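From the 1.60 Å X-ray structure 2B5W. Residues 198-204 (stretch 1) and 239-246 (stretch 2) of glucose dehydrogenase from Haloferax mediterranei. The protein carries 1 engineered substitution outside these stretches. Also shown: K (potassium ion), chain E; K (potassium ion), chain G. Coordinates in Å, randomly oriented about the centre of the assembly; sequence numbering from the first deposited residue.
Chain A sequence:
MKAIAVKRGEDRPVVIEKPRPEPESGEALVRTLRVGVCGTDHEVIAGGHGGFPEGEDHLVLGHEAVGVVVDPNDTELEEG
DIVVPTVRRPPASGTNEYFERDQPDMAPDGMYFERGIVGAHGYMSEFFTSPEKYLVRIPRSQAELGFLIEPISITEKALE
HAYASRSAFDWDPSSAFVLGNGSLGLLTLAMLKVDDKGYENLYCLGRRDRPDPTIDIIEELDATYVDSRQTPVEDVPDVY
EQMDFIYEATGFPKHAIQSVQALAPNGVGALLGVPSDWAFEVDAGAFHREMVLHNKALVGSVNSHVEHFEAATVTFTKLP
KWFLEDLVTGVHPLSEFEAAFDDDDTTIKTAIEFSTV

Stretch 1, residues 198-204: GYENLYC
Stretch 2 239-246: VYEQMDFI

The most striking feature of this contact is a single tyrosine ring, that of Tyr203, held at its hydroxyl and over one face by the same neighbouring segment. At the edge, Tyr203 OH donates a hydrogen bond to Glu241 OE2 at 2.5 Å, a very short distance consistent with a phenol facing a carboxylate. Over one face sits the methyl end of Met243: its CE lies 3.4 Å from the centroid of the Tyr203 ring, 14° off the ring normal, in a CH-pi contact, and 3.3 Å from Tyr203 CD1. Met243 SD follows obliquely, 4.2 Å from that centroid. Both residues are buried, which suits a ring and a thioether that pack on each other.

Stretch 1 begins as a loop. Gly198, with phi/psi of 70/52, takes a positive phi that by itself favours glycine, and its O binds a potassium ion (chain E) at 2.9 Å. Tyr199 (-65/142) and Glu200 (-102/-36) lead into the strand 201-204, whose residues have phi from -114 to -142° and psi from 119 to 147°. The strand's alternation presents Asn201 and Tyr203 toward stretch 2 while Leu202 points away. Stretch 2 leaves a helix at Tyr240 (-118/-101), whose O binds the other potassium ion (chain G) at 2.7 Å, extends through Glu241 (-155/167), Gln242 (-70/149) and Met243 (-111/120), turns a corner at Asp244 (-64/-35), and runs on in strand conformation through Phe245 (-134/129) and Ile246 (-120/133).

The two segments run 125° apart in direction, measured from CA 199 to 203 against CA 240 to 245. Their backbones stay well separated, with Tyr203 CA 8.9 Å from Met243 CA and Tyr199 CA 9.2 Å from Asp244 CA, so long side chains must span the gap. No hydrogen bond joins main chain to main chain here.

Tyr203 has chi1 -60° (m) and chi2 87°, which carries its hydroxyl out to Glu241. The glutamate answers with chi1 p, chi2 t and chi3 -49°; its length lets OE2 reach the phenol and also pass 3.3 Å from Asn201 CB. Asn201 (chi1 m, chi2 116°) borders the contact, its polar amide well placed in a partly exposed position. Met243 starts sideways, but its m, m, t chain brings the end nearer; an unbranched, flexible thioether suits this task, since it can lay a methyl on an aromatic face. Beside them, Tyr240 (chi1 m, chi2 -72°) brings its CB 3.8 Å from Tyr203 CE2. The two rings form an oblique pair, with centroids 5.8 Å apart and planes at 57°.

A second, smaller contact lies at the other end. The CA-to-CB bond of Tyr199 points toward stretch 2, and its rotamer (chi1 m, chi2 -79°) brings the ring up to Phe245 (chi1 t, chi2 56°), placing OH 3.5 Å and CE1 4.0 Å from Phe245 CB. The aromatic carbon of both residues suits this buried apolar contact, and the Tyr199 hydroxyl can be buried because it has a hydrogen-bond partner elsewhere in the structure. Altogether 317 Å² is buried, counting both sides, and Tyr203 has the largest covered area, 96 Å².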

# COMPACT_ATOMS: atom_id res chain seq x y z
N GLY A 198 -5.88 18.95 4.11
CA GLY A 198 -5.38 20.30 3.87
C GLY A 198 -4.29 20.39 2.85
O GLY A 198 -3.20 20.95 3.08
N TYR A 199 -4.54 19.82 1.69
CA TYR A 199 -3.62 19.94 0.56
C TYR A 199 -3.53 21.39 0.10
O TYR A 199 -4.52 22.13 0.15
CB TYR A 199 -4.09 19.14 -0.62
CG TYR A 199 -4.16 17.67 -0.34
CD1 TYR A 199 -3.00 16.90 -0.34
CD2 TYR A 199 -5.38 17.03 -0.13
CE1 TYR A 199 -3.05 15.52 -0.08
CE2 TYR A 199 -5.42 15.64 0.13
CZ TYR A 199 -4.24 14.91 0.15
OH TYR A 199 -4.24 13.52 0.39
N GLU A 200 -2.33 21.78 -0.26
CA GLU A 200 -2.00 23.15 -0.66
C GLU A 200 -1.88 23.28 -2.17
O GLU A 200 -2.25 24.31 -2.73
CB GLU A 200 -0.69 23.57 0.01
CG GLU A 200 -0.77 23.56 1.54
CD GLU A 200 0.55 23.91 2.21
OE1 GLU A 200 1.51 24.28 1.50
OE2 GLU A 200 0.61 23.82 3.45
N ASN A 201 -1.35 22.26 -2.83
CA ASN A 201 -1.04 22.29 -4.26
C ASN A 201 -1.65 21.09 -4.96
O ASN A 201 -1.37 19.94 -4.60
CB ASN A 201 0.46 22.32 -4.49
CG ASN A 201 1.11 23.49 -3.84
OD1 ASN A 201 1.93 23.35 -2.93
ND2 ASN A 201 0.72 24.66 -4.25
N LEU A 202 -2.53 21.36 -5.90
CA LEU A 202 -3.25 20.34 -6.65
C LEU A 202 -2.89 20.31 -8.14
O LEU A 202 -2.68 21.35 -8.78
CB LEU A 202 -4.76 20.55 -6.49
CG LEU A 202 -5.32 20.58 -5.08
CD1 LEU A 202 -6.79 21.05 -5.14
CD2 LEU A 202 -5.13 19.27 -4.39
N TYR A 203 -2.92 19.12 -8.71
CA TYR A 203 -2.49 18.85 -10.09
C TYR A 203 -3.43 17.82 -10.69
O TYR A 203 -3.91 16.95 -9.97
CB TYR A 203 -1.07 18.34 -10.05
CG TYR A 203 -0.08 19.30 -9.45
CD1 TYR A 203 0.15 19.33 -8.09
CD2 TYR A 203 0.70 20.15 -10.26
CE1 TYR A 203 1.05 20.19 -7.50
CE2 TYR A 203 1.61 21.01 -9.68
CZ TYR A 203 1.78 21.04 -8.30
OH TYR A 203 2.68 21.89 -7.71
N CYS A 204 -3.70 17.90 -11.98
CA CYS A 204 -4.55 16.90 -12.64
C CYS A 204 -4.01 16.61 -14.04
O CYS A 204 -3.74 17.52 -14.80
CB CYS A 204 -6.00 17.32 -12.67
SG CYS A 204 -7.12 16.17 -13.43
N VAL A 239 9.46 18.95 -13.34
CA VAL A 239 8.72 20.06 -13.95
C VAL A 239 7.90 20.79 -12.90
O VAL A 239 7.84 22.02 -12.88
CB VAL A 239 7.85 19.58 -15.12
CG1 VAL A 239 7.01 20.75 -15.72
CG2 VAL A 239 8.69 18.92 -16.22
N TYR A 240 7.31 20.03 -11.98
CA TYR A 240 6.45 20.60 -10.97
C TYR A 240 7.04 20.33 -9.59
O TYR A 240 7.98 21.01 -9.18
CB TYR A 240 5.00 20.05 -11.15
CG TYR A 240 4.43 20.47 -12.48
CD1 TYR A 240 4.06 21.80 -12.71
CD2 TYR A 240 4.30 19.58 -13.51
CE1 TYR A 240 3.59 22.20 -13.93
CE2 TYR A 240 3.82 19.97 -14.75
CZ TYR A 240 3.47 21.29 -14.94
OH TYR A 240 3.01 21.63 -16.18
N GLU A 241 6.51 19.32 -8.88
CA GLU A 241 7.04 18.88 -7.59
C GLU A 241 6.66 17.42 -7.34
O GLU A 241 5.83 16.85 -8.05
CB GLU A 241 6.49 19.72 -6.44
CG GLU A 241 4.97 19.65 -6.28
CD GLU A 241 4.44 20.52 -5.16
OE1 GLU A 241 4.95 20.48 -4.02
OE2 GLU A 241 3.50 21.31 -5.42
N GLN A 242 7.29 16.80 -6.36
CA GLN A 242 6.89 15.46 -5.95
C GLN A 242 5.54 15.54 -5.28
O GLN A 242 5.24 16.50 -4.57
CB GLN A 242 7.88 14.88 -4.95
CG GLN A 242 9.34 14.99 -5.35
CD GLN A 242 10.22 14.50 -4.23
OE1 GLN A 242 10.56 15.24 -3.31
NE2 GLN A 242 10.51 13.25 -4.27
N MET A 243 4.76 14.48 -5.42
CA MET A 243 3.35 14.50 -5.04
C MET A 243 3.16 13.59 -3.82
O MET A 243 3.47 12.38 -3.87
CB MET A 243 2.49 14.03 -6.20
CG MET A 243 2.66 14.84 -7.50
SD MET A 243 2.16 16.50 -7.22
CE MET A 243 2.69 17.28 -8.81
N ASP A 244 2.70 14.15 -2.72
CA ASP A 244 2.44 13.35 -1.52
C ASP A 244 1.36 12.31 -1.71
O ASP A 244 1.44 11.21 -1.12
CB ASP A 244 2.08 14.22 -0.36
CG ASP A 244 3.17 15.16 0.02
OD1 ASP A 244 4.30 14.67 0.29
OD2 ASP A 244 3.00 16.40 0.07
N PHE A 245 0.36 12.63 -2.51
CA PHE A 245 -0.77 11.75 -2.74
C PHE A 245 -1.04 11.72 -4.23
O PHE A 245 -1.12 12.78 -4.86
CB PHE A 245 -2.03 12.19 -2.01
CG PHE A 245 -3.18 11.27 -2.23
CD1 PHE A 245 -3.05 9.92 -1.93
CD2 PHE A 245 -4.36 11.70 -2.81
CE1 PHE A 245 -4.07 9.07 -2.17
CE2 PHE A 245 -5.38 10.83 -3.03
CZ PHE A 245 -5.21 9.50 -2.72
N ILE A 246 -1.13 10.53 -4.81
CA ILE A 246 -1.57 10.36 -6.19
C ILE A 246 -2.81 9.49 -6.23
O ILE A 246 -2.89 8.47 -5.56
CB ILE A 246 -0.42 9.76 -7.03
CG1 ILE A 246 0.72 10.77 -7.09
CG2 ILE A 246 -0.94 9.38 -8.42
CD1 ILE A 246 1.97 10.28 -7.85
K K E . -1.55 19.54 4.96
K K G . 10.65 20.66 -9.33